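Local coordinates for putative short-chain oxidoreductase (Thermus thermophilus, PDB 2YUT), which binds NADP(H) in a Rossmann-type fold and probably acts as an oxidoreductase of the short-chain dehydrogenase/reductase family, at residues A36-A39 and R40-A44; G139-E142 and A143-A147; E151-E155 and G156-V160. All blocks are in the same frame, centred on the assembly; numbering follows the deposited sequence.

All three contacts are local pairings along one Rossmann-fold chain. Contact 1 ends helix 32-42, toward the strand 45-46 edge of the sheet. Contacts 2 and 3 lie toward the strand 158-162 edge, and the centres of contacts 1 and 2 are about 32 Å apart. Contacts 2 and 3 share helix 132-153. Their centres are about 14 Å apart, and they meet where Leu145 O packs against Leu159 CD1 at 3.7 Å. Both also touch the second subunit. Contact 2 is nearest the cofactor, with the side chain of Leu141 about 6 Å from the bound NADP. In contact 1 the side chain of Leu38 is about 9 Å from the bound NADP. Contact 3 is remote from the NADP-binding residues.

Contact 1. Residues A36-A39 and R40-A44; sequences AELA and REVGA
Ala44 N donates to Ala39 O at 2.7 Å, closing the C-terminal end of helix 32-42. The N-H comes in tilted 24° from the carbonyl plane. Just before it the bonds are ordinary helical ones: Arg40 N to Ala36 O and Glu41 N to Glu37 O, then Val42 N to Leu38 O, the last at 2.9 Å. A weak bond from Gly43 N to Arg40 O is the second link back into the last turn.

Among the side chains, Glu37 OE1 and Arg40 NH2 form a long salt bridge of 3.9 Å on the exposed face. The Glu37 chain turns about its CB-CG bond (chi2 49°), while the Arg40 chain runs extended. Their carboxylate and guanidinium planes are turned 54° apart, so the pairing is loose and not a flat two-bond fork. Glu41 has its own mate, a salt bridge from OE2 to Arg18 NE on helix 11-19.

The buried side chains are apolar. Leu38 CD1 meets Val42 CG1 at 4.3 Å, and Val42 CG2 lies 3.2 Å from Leu38 O. Beyond the helix end, Ala44 CB packs on Ala39 CB. Leu38, Val42 and Ala44 all rest on Leu27 of strand 24-28.

Positive phi at Gly43 and the two backward bonds make this a Schellman motif. It leads the chain from helix 32-42 toward strand 45-46 within a Rossmann beta-alpha-beta unit.

Contact 2. Residues G139-E142 and A143-A147; sequences GALE and AYLEA
Leu141 and Leu145 meet one turn apart on helix 132-153, the long helix that carries the NADP-binding Lys138 just before this segment. Leu141 CD1 lies 3.9 Å from Leu145 CD1, the two side chains passing at a slant. Leu141 has CG anti to the backbone N (chi1 177°), which swings its end forward along the helix to Leu145. Leu145 CG also sits close to the carbonyl of its partner, 3.2 Å from Leu141 O.

Beneath these side chains the backbone is regular. Tyr144 N donates to Ala140 O at 2.8 Å, and Leu145 N to Leu141 O at 3.0 Å with an N-H...O angle of 162°. Ala143 N to Gly139 O and Glu146 N to Glu142 O, at 3.2 and 3.1 Å, complete the run. Tyr144 CB rests 3.3 Å from Ala140 O, but its side chain leads away, to Leu98 and Ala102 of helix 89-107 and to Val82 of the second subunit.

Leu141 and Leu145 pack within the chain, on Ala101 of helix 89-107 and Leu161 of strand 158-162. Ala140, like Tyr144, touches both sides: Leu98 of its own chain and Ala140 of the second subunit. Ala143 and Glu146 meet Gln127 of that subunit.

The acids take separate partners. Glu142 OE1 forms a salt bridge with Arg163 NH2, and its OE2 accepts from Ala121 N. Glu146 OE1 pairs with Arg149 NE on the next turn. Both glutamate charges are thus met by arginines. For Glu142, the salt bridge to Arg163, with the N-H of Ala121 on the other oxygen, would probably favour the ionised carboxylate.

Contact 3. Residues E151-E155 and G156-V160; sequences ELLRE and GVHLV
Leu152 meets Val157 and Leu159 where helix 132-153 gives way to strand 158-162. Its CD1 lies 4.0 Å from Val157 CB, the two side chains running side by side and pointing the same way. On another side its CG touches Leu159 CD2 at 4.0 Å, and these two chains cross at about a right angle. CG lies anti to the carbonyl carbon (chi1 -82°), which places CG by Leu159 and CD1 by Val157. Shortening Leu152 to an alanine would remove CG and CD1, and is likely to leave a gap between Val157 and Leu159 at the helix end.

On the exposed side Leu153 CD1 comes up obliquely to the His158 ring, 3.9 Å from CD2. Leu153 CA also gives a CA-H...O contact of 3.4 Å to Val157 O.

The backbone sets these positions. Val157 N donates to Leu152 O at 3.0 Å, and Glu155 N reaches the same oxygen at 2.8 Å from the opposite face of its plane. Gly156 N bonds to Leu153 O at 2.8 Å, closing a type I beta turn from Leu153 to Gly156. That donor stands well above the carbonyl plane, 71° out of it.

Further out, Leu152 and Leu159 both pack on Leu105 of helix 89-107, and the strand pairs with strand 114-119. Glu155 OE2 forms a salt bridge with Arg83 of the second subunit, and Glu151 OE1 accepts from Val82 N of that subunit.

Gly156 has positive phi (80°), a conformation glycine adopts readily. With the bonds from Val157 N to Leu152 O and from Gly156 N to Leu153 O, this is a Schellman motif, here leading from helix 132-153 into a strand at the edge of this chain's parallel Rossmann sheet.

Contact 1. Residues A36-A39 and R40-A44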
loop_
_atom_site.group_PDB
_atom_site.type_symbol
_atom_site.label_atom_id
_atom_site.label_comp_id
_atom_site.label_asym_id
_atom_site.label_seq_id
_atom_site.Cartn_x
_atom_site.Cartn_y
_atom_site.Cartn_z
ATOM N N ALA A 36 11.488 -28.490 -3.351
ATOM C CA ALA A 36 11.900 -29.619 -4.184
ATOM C C ALA A 36 11.094 -30.891 -3.933
ATOM O O ALA A 36 10.781 -31.619 -4.874
ATOM C CB ALA A 36 13.387 -29.903 -3.988
ATOM N N GLU A 37 10.756 -31.157 -2.674
ATOM C CA GLU A 37 9.996 -32.357 -2.338
ATOM C C GLU A 37 8.548 -32.275 -2.818
ATOM O O GLU A 37 7.994 -33.271 -3.302
ATOM C CB GLU A 37 10.034 -32.616 -0.823
ATOM C CG GLU A 37 9.253 -33.880 -0.378
ATOM C CD GLU A 37 9.598 -35.130 -1.200
ATOM O OE1 GLU A 37 10.794 -35.509 -1.252
ATOM O OE2 GLU A 37 8.674 -35.738 -1.803
ATOM N N LEU A 38 7.933 -31.101 -2.677
ATOM C CA LEU A 38 6.555 -30.919 -3.130
ATOM C C LEU A 38 6.525 -31.042 -4.651
ATOM O O LEU A 38 5.676 -31.737 -5.215
ATOM C CB LEU A 38 6.021 -29.540 -2.725
ATOM C CG LEU A 38 4.631 -29.168 -3.266
ATOM C CD1 LEU A 38 3.597 -30.159 -2.755
ATOM C CD2 LEU A 38 4.259 -27.753 -2.831
ATOM N N ALA A 39 7.464 -30.368 -5.311
ATOM C CA ALA A 39 7.539 -30.412 -6.765
ATOM C C ALA A 39 7.666 -31.862 -7.242
ATOM O O ALA A 39 6.996 -32.271 -8.186
ATOM C CB ALA A 39 8.722 -29.582 -7.256
ATOM N N ARG A 40 8.520 -32.633 -6.576
ATOM C CA ARG A 40 8.727 -34.034 -6.932
ATOM C C ARG A 40 7.441 -34.828 -6.710
ATOM O O ARG A 40 7.044 -35.638 -7.545
ATOM C CB ARG A 40 9.845 -34.640 -6.081
ATOM C CG ARG A 40 10.110 -36.112 -6.361
ATOM C CD ARG A 40 11.046 -36.703 -5.316
ATOM N NE ARG A 40 11.219 -38.143 -5.483
ATOM C CZ ARG A 40 11.815 -38.930 -4.593
ATOM N NH1 ARG A 40 11.930 -40.232 -4.828
ATOM N NH2 ARG A 40 12.290 -38.419 -3.464
ATOM N N GLU A 41 6.798 -34.586 -5.575
ATOM C CA GLU A 41 5.555 -35.264 -5.231
ATOM C C GLU A 41 4.472 -35.050 -6.285
ATOM O O GLU A 41 3.737 -35.974 -6.617
ATOM C CB GLU A 41 5.037 -34.762 -3.884
ATOM C CG GLU A 41 3.693 -35.356 -3.467
ATOM C CD GLU A 41 3.017 -34.546 -2.374
ATOM O OE1 GLU A 41 3.717 -34.152 -1.415
ATOM O OE2 GLU A 41 1.790 -34.308 -2.471
ATOM N N VAL A 42 4.369 -33.831 -6.806
ATOM C CA VAL A 42 3.343 -33.541 -7.800
ATOM C C VAL A 42 3.836 -33.510 -9.245
ATOM O O VAL A 42 3.090 -33.138 -10.143
ATOM C CB VAL A 42 2.631 -32.214 -7.483
ATOM C CG1 VAL A 42 1.992 -32.303 -6.113
ATOM C CG2 VAL A 42 3.617 -31.050 -7.537
ATOM N N GLY A 43 5.088 -33.905 -9.469
ATOM C CA GLY A 43 5.616 -33.920 -10.820
ATOM C C GLY A 43 5.804 -32.547 -11.441
ATOM O O GLY A 43 5.693 -32.388 -12.659
ATOM N N ALA A 44 6.095 -31.550 -10.608
ATOM C CA ALA A 44 6.302 -30.191 -11.093
ATOM C C ALA A 44 7.778 -29.812 -11.142
ATOM O O ALA A 44 8.655 -30.583 -10.743
ATOM C CB ALA A 44 5.551 -29.203 -10.205
#

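Contact 2. Residues G139-E142 and A143-A147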
loop_
_atom_site.group_PDB
_atom_site.type_symbol
_atom_site.label_atom_id
_atom_site.label_comp_id
_atom_site.label_asym_id
_atom_site.label_seq_id
_atom_site.Cartn_x
_atom_site.Cartn_y
_atom_site.Cartn_z
ATOM N N GLY A 139 -3.809 -3.291 1.192
ATOM C CA GLY A 139 -4.508 -2.162 0.615
ATOM C C GLY A 139 -3.768 -1.724 -0.638
ATOM O O GLY A 139 -4.380 -1.370 -1.644
ATOM N N ALA A 140 -2.442 -1.761 -0.575
ATOM C CA ALA A 140 -1.598 -1.371 -1.703
ATOM C C ALA A 140 -1.712 -2.373 -2.850
ATOM O O ALA A 140 -1.824 -1.989 -4.015
ATOM C CB ALA A 140 -0.146 -1.263 -1.253
ATOM N N LEU A 141 -1.687 -3.658 -2.512
ATOM C CA LEU A 141 -1.773 -4.701 -3.519
ATOM C C LEU A 141 -3.062 -4.608 -4.317
ATOM O O LEU A 141 -3.039 -4.685 -5.541
ATOM C CB LEU A 141 -1.674 -6.091 -2.875
ATOM C CG LEU A 141 -1.818 -7.275 -3.843
ATOM C CD1 LEU A 141 -0.763 -7.169 -4.943
ATOM C CD2 LEU A 141 -1.669 -8.593 -3.094
ATOM N N GLU A 142 -4.187 -4.435 -3.628
ATOM C CA GLU A 142 -5.474 -4.353 -4.307
ATOM C C GLU A 142 -5.570 -3.118 -5.192
ATOM O O GLU A 142 -6.129 -3.178 -6.285
ATOM C CB GLU A 142 -6.629 -4.352 -3.295
ATOM C CG GLU A 142 -6.650 -5.546 -2.346
ATOM C CD GLU A 142 -7.979 -5.689 -1.616
ATOM O OE1 GLU A 142 -8.599 -4.654 -1.298
ATOM O OE2 GLU A 142 -8.404 -6.832 -1.350
ATOM N N ALA A 143 -5.021 -2.002 -4.723
ATOM C CA ALA A 143 -5.058 -0.766 -5.494
ATOM C C ALA A 143 -4.177 -0.920 -6.724
ATOM O O ALA A 143 -4.541 -0.496 -7.818
ATOM C CB ALA A 143 -4.576 0.420 -4.633
ATOM N N TYR A 144 -3.014 -1.534 -6.538
ATOM C CA TYR A 144 -2.078 -1.741 -7.636
ATOM C C TYR A 144 -2.724 -2.557 -8.759
ATOM O O TYR A 144 -2.637 -2.203 -9.939
ATOM C CB TYR A 144 -0.844 -2.481 -7.128
ATOM C CG TYR A 144 0.307 -2.497 -8.105
ATOM C CD1 TYR A 144 1.056 -1.344 -8.345
ATOM C CD2 TYR A 144 0.666 -3.668 -8.770
ATOM C CE1 TYR A 144 2.135 -1.355 -9.219
ATOM C CE2 TYR A 144 1.747 -3.692 -9.649
ATOM C CZ TYR A 144 2.476 -2.531 -9.867
ATOM O OH TYR A 144 3.543 -2.546 -10.728
ATOM N N LEU A 145 -3.380 -3.647 -8.376
ATOM C CA LEU A 145 -4.023 -4.541 -9.333
ATOM C C LEU A 145 -5.204 -3.912 -10.059
ATOM O O LEU A 145 -5.380 -4.121 -11.257
ATOM C CB LEU A 145 -4.473 -5.824 -8.624
ATOM C CG LEU A 145 -3.327 -6.670 -8.056
ATOM C CD1 LEU A 145 -3.888 -7.842 -7.262
ATOM C CD2 LEU A 145 -2.446 -7.169 -9.192
ATOM N N GLU A 146 -6.016 -3.144 -9.340
ATOM C CA GLU A 146 -7.166 -2.509 -9.961
ATOM C C GLU A 146 -6.692 -1.561 -11.052
ATOM O O GLU A 146 -7.295 -1.480 -12.120
ATOM C CB GLU A 146 -7.989 -1.748 -8.919
ATOM C CG GLU A 146 -9.191 -1.012 -9.496
ATOM C CD GLU A 146 -10.027 -1.884 -10.418
ATOM O OE1 GLU A 146 -10.341 -3.030 -10.032
ATOM O OE2 GLU A 146 -10.373 -1.422 -11.526
ATOM N N ALA A 147 -5.595 -0.862 -10.780
ATOM C CA ALA A 147 -5.031 0.085 -11.733
ATOM C C ALA A 147 -4.440 -0.634 -12.939
ATOM O O ALA A 147 -4.578 -0.180 -14.074
ATOM C CB ALA A 147 -3.950 0.927 -11.054
#

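Contact 3. Residues E151-E155 and G156-V160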
loop_
_atom_site.group_PDB
_atom_site.type_symbol
_atom_site.label_atom_id
_atom_site.label_comp_id
_atom_site.label_asym_id
_atom_site.label_seq_id
_atom_site.Cartn_x
_atom_site.Cartn_y
_atom_site.Cartn_z
ATOM N N GLU A 151 -4.553 -2.496 -18.229
ATOM C CA GLU A 151 -3.282 -2.666 -18.922
ATOM C C GLU A 151 -3.123 -4.129 -19.333
ATOM O O GLU A 151 -2.779 -4.430 -20.473
ATOM C CB GLU A 151 -2.113 -2.281 -18.015
ATOM C CG GLU A 151 -1.974 -0.797 -17.743
ATOM C CD GLU A 151 -0.767 -0.484 -16.877
ATOM O OE1 GLU A 151 0.348 -0.938 -17.220
ATOM O OE2 GLU A 151 -0.933 0.217 -15.856
ATOM N N LEU A 152 -3.371 -5.030 -18.390
ATOM C CA LEU A 152 -3.242 -6.460 -18.641
ATOM C C LEU A 152 -4.306 -7.005 -19.589
ATOM O O LEU A 152 -4.019 -7.867 -20.419
ATOM C CB LEU A 152 -3.273 -7.224 -17.313
ATOM C CG LEU A 152 -1.947 -7.282 -16.541
ATOM C CD1 LEU A 152 -0.976 -8.199 -17.280
ATOM C CD2 LEU A 152 -1.353 -5.882 -16.388
ATOM N N LEU A 153 -5.529 -6.498 -19.476
ATOM C CA LEU A 153 -6.608 -6.956 -20.338
ATOM C C LEU A 153 -6.254 -6.686 -21.796
ATOM O O LEU A 153 -6.675 -7.418 -22.690
ATOM C CB LEU A 153 -7.916 -6.254 -19.975
ATOM C CG LEU A 153 -9.186 -6.808 -20.628
ATOM C CD1 LEU A 153 -9.345 -8.291 -20.303
ATOM C CD2 LEU A 153 -10.388 -6.023 -20.130
ATOM N N ARG A 154 -5.471 -5.637 -22.026
ATOM C CA ARG A 154 -5.050 -5.273 -23.373
ATOM C C ARG A 154 -4.167 -6.375 -23.950
ATOM O O ARG A 154 -4.075 -6.533 -25.166
ATOM C CB ARG A 154 -4.280 -3.950 -23.348
ATOM C CG ARG A 154 -5.100 -2.759 -22.882
ATOM C CD ARG A 154 -4.197 -1.582 -22.545
ATOM N NE ARG A 154 -4.939 -0.442 -22.009
ATOM C CZ ARG A 154 -4.368 0.630 -21.467
ATOM N NH1 ARG A 154 -3.045 0.710 -21.387
ATOM N NH2 ARG A 154 -5.118 1.623 -21.008
ATOM N N GLU A 155 -3.513 -7.128 -23.069
ATOM C CA GLU A 155 -2.652 -8.230 -23.489
ATOM C C GLU A 155 -3.453 -9.527 -23.490
ATOM O O GLU A 155 -2.908 -10.596 -23.753
ATOM C CB GLU A 155 -1.465 -8.391 -22.532
ATOM C CG GLU A 155 -0.490 -7.233 -22.507
ATOM C CD GLU A 155 0.684 -7.491 -21.577
ATOM O OE1 GLU A 155 1.402 -8.494 -21.776
ATOM O OE2 GLU A 155 0.891 -6.692 -20.643
ATOM N N GLY A 156 -4.744 -9.427 -23.187
ATOM C CA GLY A 156 -5.591 -10.605 -23.144
ATOM C C GLY A 156 -5.432 -11.365 -21.837
ATOM O O GLY A 156 -5.747 -12.554 -21.754
ATOM N N VAL A 157 -4.948 -10.673 -20.809
ATOM C CA VAL A 157 -4.733 -11.284 -19.502
ATOM C C VAL A 157 -5.727 -10.778 -18.462
ATOM O O VAL A 157 -5.940 -9.571 -18.323
ATOM C CB VAL A 157 -3.307 -11.002 -18.999
ATOM C CG1 VAL A 157 -3.089 -11.659 -17.647
ATOM C CG2 VAL A 157 -2.298 -11.511 -20.009
ATOM N N HIS A 158 -6.326 -11.706 -17.725
ATOM C CA HIS A 158 -7.298 -11.348 -16.704
ATOM C C HIS A 158 -6.724 -11.426 -15.303
ATOM O O HIS A 158 -6.289 -12.492 -14.863
ATOM C CB HIS A 158 -8.516 -12.263 -16.777
ATOM C CG HIS A 158 -9.132 -12.339 -18.137
ATOM N ND1 HIS A 158 -8.604 -13.112 -19.147
ATOM C CD2 HIS A 158 -10.222 -11.729 -18.657
ATOM C CE1 HIS A 158 -9.346 -12.977 -20.232
ATOM N NE2 HIS A 158 -10.333 -12.143 -19.962
ATOM N N LEU A 159 -6.730 -10.295 -14.606
ATOM C CA LEU A 159 -6.241 -10.246 -13.236
ATOM C C LEU A 159 -7.423 -10.549 -12.332
ATOM O O LEU A 159 -8.501 -9.987 -12.503
ATOM C CB LEU A 159 -5.689 -8.858 -12.900
ATOM C CG LEU A 159 -4.451 -8.380 -13.661
ATOM C CD1 LEU A 159 -4.080 -6.969 -13.193
ATOM C CD2 LEU A 159 -3.294 -9.337 -13.426
ATOM N N VAL A 160 -7.220 -11.451 -11.379
ATOM C CA VAL A 160 -8.271 -11.831 -10.446
ATOM C C VAL A 160 -7.816 -11.534 -9.020
ATOM O O VAL A 160 -6.756 -11.993 -8.589
ATOM C CB VAL A 160 -8.593 -13.339 -10.564
ATOM C CG1 VAL A 160 -9.711 -13.715 -9.608
ATOM C CG2 VAL A 160 -8.975 -13.677 -12.000
#